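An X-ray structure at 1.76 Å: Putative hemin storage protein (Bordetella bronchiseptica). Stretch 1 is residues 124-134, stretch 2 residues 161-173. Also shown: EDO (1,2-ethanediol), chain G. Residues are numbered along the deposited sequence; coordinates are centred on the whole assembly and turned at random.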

ATOM      1  N   LEU A 124     -13.875   2.756  -5.671  1.00 35.88           N
ATOM      2  CA  LEU A 124     -12.798   2.621  -4.703  1.00 35.54           C
ATOM      3  C   LEU A 124     -11.474   3.028  -5.340  1.00 17.09           C
ATOM      4  O   LEU A 124     -10.712   3.796  -4.764  1.00 25.79           O
ATOM      5  CB  LEU A 124     -12.717   1.192  -4.172  1.00 40.78           C
ATOM      6  CG  LEU A 124     -11.588   0.945  -3.167  1.00 38.88           C
ATOM      7  CD1 LEU A 124     -11.694   1.879  -1.963  1.00 39.83           C
ATOM      8  CD2 LEU A 124     -11.616  -0.493  -2.726  1.00 33.44           C
ATOM      9  N   GLY A 125     -11.232   2.529  -6.550  1.00 20.76           N
ATOM     10  CA  GLY A 125     -10.015   2.873  -7.270  1.00 18.90           C
ATOM     11  C   GLY A 125     -10.000   4.301  -7.789  1.00 15.27           C
ATOM     12  O   GLY A 125     -11.042   4.848  -8.155  1.00 16.07           O
ATOM     13  N   SER A 126      -8.817   4.913  -7.823  1.00 15.58           N
ATOM     14  CA  SER A 126      -8.678   6.259  -8.385  1.00 14.23           C
ATOM     15  C   SER A 126      -8.835   6.233  -9.895  1.00 14.83           C
ATOM     16  O   SER A 126      -8.324   5.329 -10.552  1.00 14.97           O
ATOM     17  CB  SER A 126      -7.309   6.858  -8.022  1.00 15.11           C
ATOM     18  OG  SER A 126      -7.078   8.061  -8.747  1.00 15.64           O
ATOM     19  N   PRO A 127      -9.516   7.246 -10.463  1.00 14.22           N
ATOM     20  CA  PRO A 127      -9.579   7.377 -11.921  1.00 17.48           C
ATOM     21  C   PRO A 127      -8.202   7.567 -12.557  1.00 16.26           C
ATOM     22  O   PRO A 127      -8.084   7.393 -13.772  1.00 15.98           O
ATOM     23  CB  PRO A 127     -10.433   8.638 -12.136  1.00 18.16           C
ATOM     24  CG  PRO A 127     -11.165   8.845 -10.862  1.00 22.14           C
ATOM     25  CD  PRO A 127     -10.292   8.289  -9.772  1.00 14.39           C
ATOM     26  N   THR A 128      -7.194   7.922 -11.758  1.00 13.23           N
ATOM     27  CA  THR A 128      -5.853   8.170 -12.278  1.00 12.38           C
ATOM     28  C   THR A 128      -4.968   6.925 -12.368  1.00 12.22           C
ATOM     29  O   THR A 128      -3.813   7.028 -12.798  1.00 14.98           O
ATOM     30  CB  THR A 128      -5.096   9.215 -11.415  1.00 13.93           C
ATOM     31  OG1 THR A 128      -4.767   8.627 -10.149  1.00 14.22           O
ATOM     32  CG2 THR A 128      -5.952  10.474 -11.205  1.00 18.34           C
ATOM     33  N   ARG A 129      -5.471   5.758 -11.942  1.00 12.23           N
ATOM     34  CA  ARG A 129      -4.696   4.525 -12.109  1.00 11.77           C
ATOM     35  C   ARG A 129      -4.286   4.352 -13.570  1.00 12.78           C
ATOM     36  O   ARG A 129      -5.149   4.268 -14.454  1.00 14.82           O
ATOM     37  CB  ARG A 129      -5.500   3.281 -11.673  1.00 12.71           C
ATOM     38  CG  ARG A 129      -5.622   3.053 -10.161  1.00 11.67           C
ATOM     39  CD  ARG A 129      -6.773   2.054  -9.893  1.00 12.13           C
ATOM     40  NE  ARG A 129      -8.028   2.625 -10.401  1.00 14.24           N
ATOM     41  CZ  ARG A 129      -9.086   1.919 -10.798  1.00 15.12           C
ATOM     42  NH1 ARG A 129      -9.075   0.591 -10.738  1.00 16.85           N
ATOM     43  NH2 ARG A 129     -10.162   2.551 -11.258  1.00 15.68           N
ATOM     44  N   LEU A 130      -2.985   4.293 -13.827  1.00 12.46           N
ATOM     45  CA  LEU A 130      -2.521   3.952 -15.166  1.00 13.97           C
ATOM     46  C   LEU A 130      -2.887   2.497 -15.452  1.00 16.46           C
ATOM     47  O   LEU A 130      -2.943   1.672 -14.534  1.00 15.33           O
ATOM     48  CB  LEU A 130      -1.009   4.168 -15.297  1.00 12.83           C
ATOM     49  CG  LEU A 130      -0.567   5.634 -15.264  1.00 12.99           C
ATOM     50  CD1 LEU A 130       0.954   5.720 -15.222  1.00 14.28           C
ATOM     51  CD2 LEU A 130      -1.120   6.350 -16.493  1.00 15.15           C
ATOM     52  N   SER A 131      -3.149   2.182 -16.717  1.00 16.04           N
ATOM     53  CA  SER A 131      -3.420   0.801 -17.110  1.00 16.12           C
ATOM     54  C   SER A 131      -2.149  -0.027 -17.231  1.00 12.61           C
ATOM     55  O   SER A 131      -1.317   0.233 -18.100  1.00 16.51           O
ATOM     56  CB  SER A 131      -4.160   0.755 -18.444  1.00 16.10           C
ATOM     57  OG  SER A 131      -4.365  -0.597 -18.832  1.00 16.78           O
ATOM     58  N   PRO A 132      -1.996  -1.054 -16.381  1.00 16.90           N
ATOM     59  CA  PRO A 132      -0.785  -1.874 -16.496  1.00 18.74           C
ATOM     60  C   PRO A 132      -0.826  -2.785 -17.727  1.00 19.69           C
ATOM     61  O   PRO A 132       0.147  -3.483 -17.994  1.00 21.47           O
ATOM     62  CB  PRO A 132      -0.791  -2.691 -15.199  1.00 16.22           C
ATOM     63  CG  PRO A 132      -2.256  -2.844 -14.888  1.00 15.81           C
ATOM     64  CD  PRO A 132      -2.898  -1.538 -15.319  1.00 17.27           C
ATOM     65  N   PHE A 133      -1.939  -2.766 -18.461  1.00 15.08           N
ATOM     66  CA  PHE A 133      -2.040  -3.492 -19.726  1.00 14.64           C
ATOM     67  C   PHE A 133      -1.496  -2.696 -20.920  1.00 18.19           C
ATOM     68  O   PHE A 133      -1.265  -3.260 -21.991  1.00 18.61           O
ATOM     69  CB  PHE A 133      -3.504  -3.885 -19.988  1.00 15.22           C
ATOM     70  CG  PHE A 133      -4.089  -4.762 -18.916  1.00 17.46           C
ATOM     71  CD1 PHE A 133      -3.902  -6.140 -18.952  1.00 18.21           C
ATOM     72  CD2 PHE A 133      -4.808  -4.214 -17.868  1.00 17.63           C
ATOM     73  CE1 PHE A 133      -4.433  -6.960 -17.964  1.00 17.30           C
ATOM     74  CE2 PHE A 133      -5.342  -5.023 -16.876  1.00 19.70           C
ATOM     75  CZ  PHE A 133      -5.151  -6.398 -16.923  1.00 16.09           C
ATOM     76  N   HIS A 134      -1.300  -1.390 -20.743  1.00 17.79           N
ATOM     77  CA  HIS A 134      -0.773  -0.545 -21.815  1.00 18.66           C
ATOM     78  C   HIS A 134       0.753  -0.516 -21.751  1.00 18.64           C
ATOM     79  O   HIS A 134       1.323  -0.203 -20.710  1.00 19.30           O
ATOM     80  CB  HIS A 134      -1.328   0.876 -21.709  1.00 18.17           C
ATOM     81  CG  HIS A 134      -1.157   1.679 -22.961  1.00 21.04           C
ATOM     82  ND1 HIS A 134       0.066   2.159 -23.380  1.00 22.81           N
ATOM     83  CD2 HIS A 134      -2.057   2.079 -23.892  1.00 21.45           C
ATOM     84  CE1 HIS A 134      -0.088   2.820 -24.514  1.00 28.03           C
ATOM     85  NE2 HIS A 134      -1.367   2.784 -24.848  1.00 19.87           N
ATOM     86  N   ASP A 161      -2.171   0.511  -1.695  1.00 10.72           N
ATOM     87  CA  ASP A 161      -3.518  -0.032  -1.896  1.00 13.64           C
ATOM     88  C   ASP A 161      -4.217   0.522  -3.145  1.00 14.35           C
ATOM     89  O   ASP A 161      -5.393   0.245  -3.369  1.00 13.69           O
ATOM     90  CB  ASP A 161      -4.397   0.209  -0.646  1.00 14.02           C
ATOM     91  CG  ASP A 161      -4.656   1.695  -0.334  1.00 18.47           C
ATOM     92  OD1 ASP A 161      -4.472   2.575  -1.197  1.00 17.31           O
ATOM     93  OD2 ASP A 161      -5.079   1.981   0.812  1.00 25.56           O
ATOM     94  N   ASP A 162      -3.495   1.265  -3.983  1.00 14.27           N
ATOM     95  CA  ASP A 162      -4.110   1.805  -5.197  1.00 14.04           C
ATOM     96  C   ASP A 162      -4.283   0.721  -6.249  1.00 17.51           C
ATOM     97  O   ASP A 162      -5.026   0.906  -7.206  1.00 14.25           O
ATOM     98  CB  ASP A 162      -3.279   2.950  -5.789  1.00 13.55           C
ATOM     99  CG  ASP A 162      -1.989   2.463  -6.399  1.00 16.44           C
ATOM    100  OD1 ASP A 162      -1.193   1.819  -5.679  1.00 14.94           O
ATOM    101  OD2 ASP A 162      -1.765   2.708  -7.598  1.00 13.70           O
ATOM    102  N   ALA A 163      -3.582  -0.395  -6.061  1.00 15.30           N
ATOM    103  CA  ALA A 163      -3.612  -1.527  -6.980  1.00 17.22           C
ATOM    104  C   ALA A 163      -4.890  -2.357  -6.782  1.00 15.27           C
ATOM    105  O   ALA A 163      -4.892  -3.428  -6.162  1.00 15.32           O
ATOM    106  CB  ALA A 163      -2.364  -2.384  -6.793  1.00 15.98           C
ATOM    107  N   VAL A 164      -5.983  -1.818  -7.299  1.00 12.96           N
ATOM    108  CA  VAL A 164      -7.283  -2.481  -7.278  1.00 13.58           C
ATOM    109  C   VAL A 164      -7.880  -2.386  -8.669  1.00 15.41           C
ATOM    110  O   VAL A 164      -7.585  -1.450  -9.405  1.00 14.53           O
ATOM    111  CB  VAL A 164      -8.278  -1.846  -6.263  1.00 15.13           C
ATOM    112  CG1 VAL A 164      -7.843  -2.106  -4.839  1.00 13.81           C
ATOM    113  CG2 VAL A 164      -8.443  -0.339  -6.523  1.00 16.95           C
ATOM    114  N   LEU A 165      -8.717  -3.364  -9.012  1.00 15.36           N
ATOM    115  CA  LEU A 165      -9.536  -3.328 -10.223  1.00 15.65           C
ATOM    116  C   LEU A 165     -10.916  -3.854  -9.859  1.00 14.90           C
ATOM    117  O   LEU A 165     -11.014  -4.859  -9.152  1.00 15.48           O
ATOM    118  CB  LEU A 165      -8.927  -4.190 -11.333  1.00 14.68           C
ATOM    119  CG  LEU A 165      -7.584  -3.759 -11.923  1.00 14.02           C
ATOM    120  CD1 LEU A 165      -7.017  -4.864 -12.801  1.00 15.98           C
ATOM    121  CD2 LEU A 165      -7.750  -2.462 -12.732  1.00 16.15           C
ATOM    122  N   ASP A 166     -11.990  -3.204 -10.306  1.00 15.47           N
ATOM    123  CA  ASP A 166     -13.298  -3.767  -9.973  1.00 14.93           C
ATOM    124  C   ASP A 166     -13.818  -4.647 -11.110  1.00 15.34           C
ATOM    125  O   ASP A 166     -13.081  -4.942 -12.046  1.00 14.79           O
ATOM    126  CB  ASP A 166     -14.305  -2.675  -9.583  1.00 18.14           C
ATOM    127  CG  ASP A 166     -14.694  -1.754 -10.732  1.00 22.61           C
ATOM    128  OD1 ASP A 166     -14.703  -2.174 -11.900  1.00 21.87           O
ATOM    129  OD2 ASP A 166     -15.032  -0.587 -10.442  1.00 28.59           O
ATOM    130  N   ASP A 167     -15.068  -5.095 -11.008  1.00 16.77           N
ATOM    131  CA  ASP A 167     -15.559  -6.106 -11.942  1.00 16.77           C
ATOM    132  C   ASP A 167     -16.081  -5.487 -13.244  1.00 17.87           C
ATOM    133  O   ASP A 167     -16.704  -6.173 -14.048  1.00 16.53           O
ATOM    134  CB  ASP A 167     -16.637  -6.975 -11.273  1.00 17.55           C
ATOM    135  CG  ASP A 167     -17.773  -6.164 -10.671  1.00 21.25           C
ATOM    136  OD1 ASP A 167     -17.720  -4.917 -10.700  1.00 22.44           O
ATOM    137  OD2 ASP A 167     -18.719  -6.791 -10.144  1.00 26.91           O
ATOM    138  N   THR A 168     -15.792  -4.202 -13.455  1.00 16.70           N
ATOM    139  CA  THR A 168     -16.068  -3.529 -14.731  1.00 16.51           C
ATOM    140  C   THR A 168     -14.779  -3.055 -15.401  1.00 14.50           C
ATOM    141  O   THR A 168     -14.816  -2.362 -16.431  1.00 15.60           O
ATOM    142  CB  THR A 168     -17.006  -2.305 -14.549  1.00 16.68           C
ATOM    143  OG1 THR A 168     -16.310  -1.272 -13.832  1.00 16.18           O
ATOM    144  CG2 THR A 168     -18.266  -2.704 -13.791  1.00 20.49           C
ATOM    145  N   GLU A 169     -13.641  -3.421 -14.803  1.00 13.91           N
ATOM    146  CA  GLU A 169     -12.322  -2.944 -15.223  1.00 13.75           C
ATOM    147  C   GLU A 169     -11.379  -4.124 -15.452  1.00 17.51           C
ATOM    148  O   GLU A 169     -11.645  -5.213 -14.952  1.00 17.17           O
ATOM    149  CB  GLU A 169     -11.723  -2.033 -14.141  1.00 12.25           C
ATOM    150  CG  GLU A 169     -12.532  -0.774 -13.852  1.00 13.90           C
ATOM    151  CD  GLU A 169     -12.049  -0.053 -12.595  1.00 18.03           C
ATOM    152  OE1 GLU A 169     -12.228   1.181 -12.519  1.00 17.49           O
ATOM    153  OE2 GLU A 169     -11.489  -0.713 -11.693  1.00 15.65           O
ATOM    154  N   ASP A 170     -10.277  -3.960 -16.182  1.00 14.58           N
ATOM    155  CA  ASP A 170      -9.919  -2.827 -17.027  1.00 14.20           C
ATOM    156  C   ASP A 170     -10.564  -3.064 -18.401  1.00 16.36           C
ATOM    157  O   ASP A 170     -10.391  -4.135 -18.980  1.00 17.03           O
ATOM    158  CB  ASP A 170      -8.381  -2.757 -17.098  1.00 15.75           C
ATOM    159  CG  ASP A 170      -7.859  -1.573 -17.873  1.00 19.69           C
ATOM    160  OD1 ASP A 170      -8.621  -0.917 -18.610  1.00 19.54           O
ATOM    161  OD2 ASP A 170      -6.646  -1.318 -17.737  1.00 20.15           O
ATOM    162  N   SER A 171     -11.322  -2.089 -18.905  1.00 16.28           N
ATOM    163  CA  SER A 171     -12.052  -2.251 -20.169  1.00 17.87           C
ATOM    164  C   SER A 171     -11.349  -1.607 -21.369  1.00 19.24           C
ATOM    165  O   SER A 171     -11.898  -1.553 -22.479  1.00 17.97           O
ATOM    166  CB  SER A 171     -13.468  -1.675 -20.035  1.00 19.28           C
ATOM    167  OG  SER A 171     -13.415  -0.279 -19.781  1.00 17.37           O
ATOM    168  N   SER A 172     -10.128  -1.134 -21.157  1.00 16.92           N
ATOM    169  CA  SER A 172      -9.374  -0.470 -22.221  1.00 18.30           C
ATOM    170  C   SER A 172      -8.996  -1.486 -23.300  1.00 19.70           C
ATOM    171  O   SER A 172      -8.954  -2.689 -23.031  1.00 18.62           O
ATOM    172  CB  SER A 172      -8.128   0.214 -21.642  1.00 23.90           C
ATOM    173  OG  SER A 172      -7.182  -0.736 -21.189  1.00 20.25           O
ATOM    174  N   PRO A 173      -8.751  -1.017 -24.536  1.00 18.40           N
ATOM    175  CA  PRO A 173      -8.485  -1.944 -25.646  1.00 21.92           C
ATOM    176  C   PRO A 173      -7.299  -2.877 -25.381  1.00 20.64           C
ATOM    177  O   PRO A 173      -7.345  -4.058 -25.738  1.00 22.58           O
ATOM    178  CB  PRO A 173      -8.186  -1.002 -26.822  1.00 24.51           C
ATOM    179  CG  PRO A 173      -8.958   0.238 -26.502  1.00 23.60           C
ATOM    180  CD  PRO A 173      -8.886   0.378 -24.998  1.00 21.30           C
TER
HETATM  181  C1  EDO G 705      -7.224   3.851  -2.742  1.00 23.96           C
HETATM  182  O1  EDO G 705      -5.809   3.791  -3.004  1.00 23.57           O
HETATM  183  C2  EDO G 705      -7.964   2.887  -3.665  1.00 26.14           C
HETATM  184  O2  EDO G 705      -7.677   1.536  -3.282  1.00 26.74           O
HETATM  185  O   HOH W   1      -6.541   3.517  -6.949  1.00 18.14           O

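Two loop segments without regular helix or strand, at least 32 residues apart in sequence where they touch, bury 445 Å² between them, and polar contacts dominate. Charged contacts centre on Arg129, whose CA-to-CB bond points toward the second stretch and which has the largest covered area of any residue here. Its guanidinium meets the Glu169 carboxylate in a two-pronged salt bridge: NH2 of Arg129 donates to OE1 of Glu169 at 2.8 Å and NH1 of Arg129 to OE2 of Glu169 at 2.9 Å, with N-H...acceptor angles of 165° and 173°. Both bonds are near linear, and the carboxylate oxygens lie at the guanidinium edge, near its plane, although the carboxylate itself is tilted. NH1 of Arg129 also donates to the backbone O of Val164 at 2.9 Å, a more bent bond of 146°, again near the guanidinium plane. From its own stretch, NE of Arg129 reaches O of Ser126 at 2.7 Å, which ties the side chain back to the type I turn Ser126-Arg129. Glu169 is held likewise: N of Asp166 donates to its OE2 at 2.9 Å across the turn Asp166-Glu169, so OE2 accepts from both stretches.

A second polar contact joins the hydroxyl and carboxylate of Ser131 and Asp170, with OG of Ser131 donating to OD2 of Asp170 at 2.6 Å. The other carboxylate oxygen, OD1 of Asp170, accepts from N and OG of Ser172, each at 3.0 Å, and is also bonded elsewhere in the structure. Asp170, which follows a cis peptide bond, thus links Ser131 to the residue at the N-cap position of the next helix. On the facing side, N of Phe133 donates to OG of Ser131 at 3.3 Å, within the type I turn Ser131-His134.

Apolar and ring contacts are fewer. CE2 of Phe133 lies 4.4 Å from CD1 of Leu165, and CD2 of Phe133 is 3.4 Å from OD2 of Asp170; both partners sit at the ring edge, near its plane. CA of Gly125 packs 3.7 Å from CG2 of Val164. A CB at Gly125 would fall 3.3 Å from CG2 of Val164 and clash with CZ of Arg129 at 2.5 Å, so the absent side chain leaves room for the guanidinium.

Water 1 bridges the stretches, accepting from N of Ser126 at 2.8 Å and donating to O of Asp162 at 3.0 Å. Nearby, 1,2-ethanediol, probably from the crystallisation liquor, donates through O1 to OD1 of Asp161 and through O2 to O of Asp161, both at 2.6 Å; its C2 lies 3.1 Å from O of Leu124.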